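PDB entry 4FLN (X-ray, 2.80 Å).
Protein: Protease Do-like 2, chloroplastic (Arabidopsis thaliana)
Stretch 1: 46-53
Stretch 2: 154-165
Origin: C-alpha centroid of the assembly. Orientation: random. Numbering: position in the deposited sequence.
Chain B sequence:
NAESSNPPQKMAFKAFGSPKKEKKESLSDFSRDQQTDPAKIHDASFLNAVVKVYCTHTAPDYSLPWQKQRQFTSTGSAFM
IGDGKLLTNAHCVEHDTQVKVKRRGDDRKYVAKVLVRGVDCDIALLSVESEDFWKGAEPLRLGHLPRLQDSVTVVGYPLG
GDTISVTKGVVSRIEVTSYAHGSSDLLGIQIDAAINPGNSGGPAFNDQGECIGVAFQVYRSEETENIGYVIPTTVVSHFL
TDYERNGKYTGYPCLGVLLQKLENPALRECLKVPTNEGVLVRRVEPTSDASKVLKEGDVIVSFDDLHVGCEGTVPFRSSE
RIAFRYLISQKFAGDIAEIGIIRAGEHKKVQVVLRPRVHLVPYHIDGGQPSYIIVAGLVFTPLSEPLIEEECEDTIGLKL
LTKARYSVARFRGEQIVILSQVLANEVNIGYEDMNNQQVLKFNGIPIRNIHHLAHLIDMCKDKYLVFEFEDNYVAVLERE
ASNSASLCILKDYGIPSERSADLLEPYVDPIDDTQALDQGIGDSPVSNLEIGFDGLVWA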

# COMPACT_ATOMS: atom_id res chain seq x y z
N PHE B 46 -26.11 9.82 38.73
CA PHE B 46 -26.43 9.01 37.56
C PHE B 46 -25.22 8.23 37.10
O PHE B 46 -25.31 7.03 36.81
CB PHE B 46 -26.96 9.88 36.41
CG PHE B 46 -28.35 10.41 36.65
CD1 PHE B 46 -29.41 9.54 36.85
CD2 PHE B 46 -28.60 11.77 36.64
CE1 PHE B 46 -30.70 10.02 37.07
CE2 PHE B 46 -29.88 12.26 36.86
CZ PHE B 46 -30.93 11.38 37.07
N LEU B 47 -24.08 8.90 37.04
CA LEU B 47 -22.85 8.26 36.60
C LEU B 47 -22.44 7.14 37.56
O LEU B 47 -21.67 6.25 37.20
CB LEU B 47 -21.72 9.29 36.49
CG LEU B 47 -22.07 10.59 35.77
CD1 LEU B 47 -20.81 11.32 35.37
CD2 LEU B 47 -22.94 10.33 34.55
N ASN B 48 -22.97 7.19 38.78
CA ASN B 48 -22.64 6.19 39.79
C ASN B 48 -23.33 4.86 39.53
O ASN B 48 -22.99 3.83 40.13
CB ASN B 48 -22.95 6.72 41.19
CG ASN B 48 -21.84 7.60 41.74
OD1 ASN B 48 -20.86 7.11 42.30
ND2 ASN B 48 -21.99 8.92 41.57
N ALA B 49 -24.28 4.87 38.61
CA ALA B 49 -24.98 3.65 38.23
C ALA B 49 -24.24 2.92 37.13
O ALA B 49 -24.58 1.79 36.80
CB ALA B 49 -26.39 3.98 37.80
N VAL B 50 -23.23 3.57 36.55
CA VAL B 50 -22.47 3.00 35.44
C VAL B 50 -21.29 2.23 35.99
O VAL B 50 -20.65 2.66 36.96
CB VAL B 50 -21.97 4.07 34.45
CG1 VAL B 50 -21.31 3.42 33.24
CG2 VAL B 50 -23.10 4.95 34.00
N VAL B 51 -20.99 1.10 35.37
CA VAL B 51 -19.97 0.17 35.86
C VAL B 51 -18.98 -0.18 34.75
O VAL B 51 -19.35 -0.22 33.57
CB VAL B 51 -20.64 -1.11 36.39
CG1 VAL B 51 -19.71 -2.30 36.29
CG2 VAL B 51 -21.14 -0.92 37.82
N LYS B 52 -17.73 -0.42 35.11
CA LYS B 52 -16.74 -0.88 34.14
C LYS B 52 -16.70 -2.41 34.14
O LYS B 52 -16.85 -3.06 35.19
CB LYS B 52 -15.36 -0.29 34.43
CG LYS B 52 -14.29 -0.69 33.41
CD LYS B 52 -13.04 0.18 33.52
CE LYS B 52 -12.06 -0.10 32.38
NZ LYS B 52 -11.01 0.95 32.20
N VAL B 53 -16.52 -3.00 32.96
CA VAL B 53 -16.63 -4.44 32.80
C VAL B 53 -15.32 -5.06 32.35
O VAL B 53 -14.82 -4.74 31.27
CB VAL B 53 -17.70 -4.82 31.75
CG1 VAL B 53 -17.69 -6.31 31.48
CG2 VAL B 53 -19.07 -4.36 32.20
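Stretch 2 (154-165) VVGYPLGGDTIS

The most distinctive feature of this contact is the placement of Y157, whose ring packs obliquely against the strand of stretch 1 and whose hydroxyl donates a hydrogen bond to the carbonyl of V50. CB of K52 sits over one face of the ring, 3.7 Å from the centroid of the Y157 ring and 15° off the ring normal, a CH-pi contact. The hydroxyl reaches past this point, and OH of Y157 donates a hydrogen bond of 3.1 Å to the carbonyl O of V50. CE2 of Y157 comes within 3.2 Å of C of V51 and 3.3 Å of N of K52, so the aromatic side chain packs against main chain as well as against side chains. CG1 of V50 also approaches the ring, 3.7 Å from CE2 of Y157.

No backbone-to-backbone hydrogen bond joins the two stretches; side chains fill the space between them. The nearest CA pairs run L47 with V155 (7.2 Å between CA atoms), V50 with G156 (6.9 Å) and K52 with Y157 (6.0 Å), so the two chains advance in the same sense and draw closer along this register. Stretch 2 enters as a strand, 154-156, and leaves it at Y157. It then loops through P158 to I164 and returns to the end of its own strand, where G156 and S165 exchange backbone hydrogen bonds, N of G156 to O of S165 at 3.2 Å and N of S165 to O of G156 at 2.9 Å. Stretch 1 makes a type I turn from L47 to V50, closed by N of V50 to O of L47 at 3.2 Å, before extending as a strand.

The turn and the start of that strand meet an apolar surface formed by V155 and I164. V50 points toward stretch 2, and its CG2 lies 3.6 Å from CG1 of V155, while its CB is 3.8 Å from CD1 of I164. L47 is directed sideways, yet its CD2 still reaches CG2 of V155 at 3.9 Å. The same methyl of I164, CD1, lies 3.8 Å from O of L47, so I164 touches both ends of the turn.

Beyond the ring, K52 runs fully extended, with all four chi angles t, and carries its amine to the glycine-containing part of the loop. NZ of K52 lies 3.0 Å from O of G161 and 3.8 Å from O of P158. G160 and G161 both have positive phi, which favours glycine, and at G160 a CB would be jammed against the preceding carbonyl O.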

# COMPACT_ATOMS: atom_id res chain seq x y z
N VAL B 154 -23.91 9.74 26.18
CA VAL B 154 -23.49 8.36 26.36
C VAL B 154 -22.43 8.35 27.46
O VAL B 154 -21.51 9.15 27.44
CB VAL B 154 -22.89 7.83 25.05
CG1 VAL B 154 -22.01 6.61 25.29
CG2 VAL B 154 -23.99 7.54 24.06
N VAL B 155 -22.58 7.44 28.42
CA VAL B 155 -21.64 7.31 29.53
C VAL B 155 -20.99 5.93 29.58
O VAL B 155 -21.66 4.90 29.50
CB VAL B 155 -22.34 7.57 30.88
CG1 VAL B 155 -21.39 7.35 32.02
CG2 VAL B 155 -22.88 8.99 30.91
N GLY B 156 -19.67 5.90 29.74
CA GLY B 156 -18.95 4.64 29.73
C GLY B 156 -17.49 4.75 30.14
O GLY B 156 -17.02 5.81 30.53
N TYR B 157 -16.77 3.64 30.04
CA TYR B 157 -15.37 3.63 30.41
C TYR B 157 -14.48 3.38 29.21
O TYR B 157 -14.42 2.26 28.71
CB TYR B 157 -15.12 2.56 31.49
CG TYR B 157 -15.84 2.86 32.78
CD1 TYR B 157 -15.20 3.53 33.81
CD2 TYR B 157 -17.16 2.49 32.96
CE1 TYR B 157 -15.86 3.82 34.99
CE2 TYR B 157 -17.83 2.77 34.14
CZ TYR B 157 -17.17 3.44 35.15
OH TYR B 157 -17.82 3.72 36.33
N PRO B 158 -13.76 4.41 28.75
CA PRO B 158 -12.90 4.28 27.58
C PRO B 158 -11.87 3.17 27.79
O PRO B 158 -11.59 2.81 28.93
CB PRO B 158 -12.16 5.63 27.52
CG PRO B 158 -12.94 6.55 28.38
CD PRO B 158 -13.60 5.72 29.43
N LEU B 159 -11.33 2.64 26.70
CA LEU B 159 -10.21 1.71 26.81
C LEU B 159 -9.03 2.45 27.42
O LEU B 159 -8.64 3.52 26.95
CB LEU B 159 -9.86 1.14 25.44
CG LEU B 159 -10.97 0.29 24.82
CD1 LEU B 159 -10.43 -0.64 23.76
CD2 LEU B 159 -11.65 -0.51 25.90
N GLY B 160 -8.46 1.89 28.49
CA GLY B 160 -7.37 2.53 29.19
C GLY B 160 -7.86 3.54 30.21
O GLY B 160 -8.94 4.11 30.05
N GLY B 161 -7.07 3.77 31.26
CA GLY B 161 -7.43 4.73 32.28
C GLY B 161 -8.50 4.25 33.25
O GLY B 161 -9.25 3.32 32.94
N ASP B 162 -8.56 4.89 34.41
CA ASP B 162 -9.46 4.49 35.49
C ASP B 162 -10.76 5.31 35.52
O ASP B 162 -11.62 5.10 36.38
CB ASP B 162 -8.75 4.63 36.84
CG ASP B 162 -7.25 4.48 36.73
OD1 ASP B 162 -6.76 3.33 36.79
OD2 ASP B 162 -6.55 5.51 36.60
N THR B 163 -10.90 6.24 34.58
CA THR B 163 -11.90 7.30 34.69
C THR B 163 -13.07 7.15 33.72
O THR B 163 -12.92 6.66 32.61
CB THR B 163 -11.23 8.70 34.57
OG1 THR B 163 -11.18 9.32 35.85
CG2 THR B 163 -11.96 9.62 33.60
N ILE B 164 -14.25 7.59 34.15
CA ILE B 164 -15.44 7.53 33.31
C ILE B 164 -15.48 8.69 32.31
O ILE B 164 -15.00 9.78 32.61
CB ILE B 164 -16.72 7.56 34.17
CG1 ILE B 164 -17.71 6.50 33.70
CG2 ILE B 164 -17.34 8.95 34.15
CD1 ILE B 164 -18.95 6.39 34.58
N SER B 165 -16.06 8.46 31.13
CA SER B 165 -16.15 9.51 30.12
C SER B 165 -17.58 9.70 29.61
O SER B 165 -18.44 8.86 29.83
CB SER B 165 -15.18 9.25 28.98
OG SER B 165 -15.42 7.98 28.41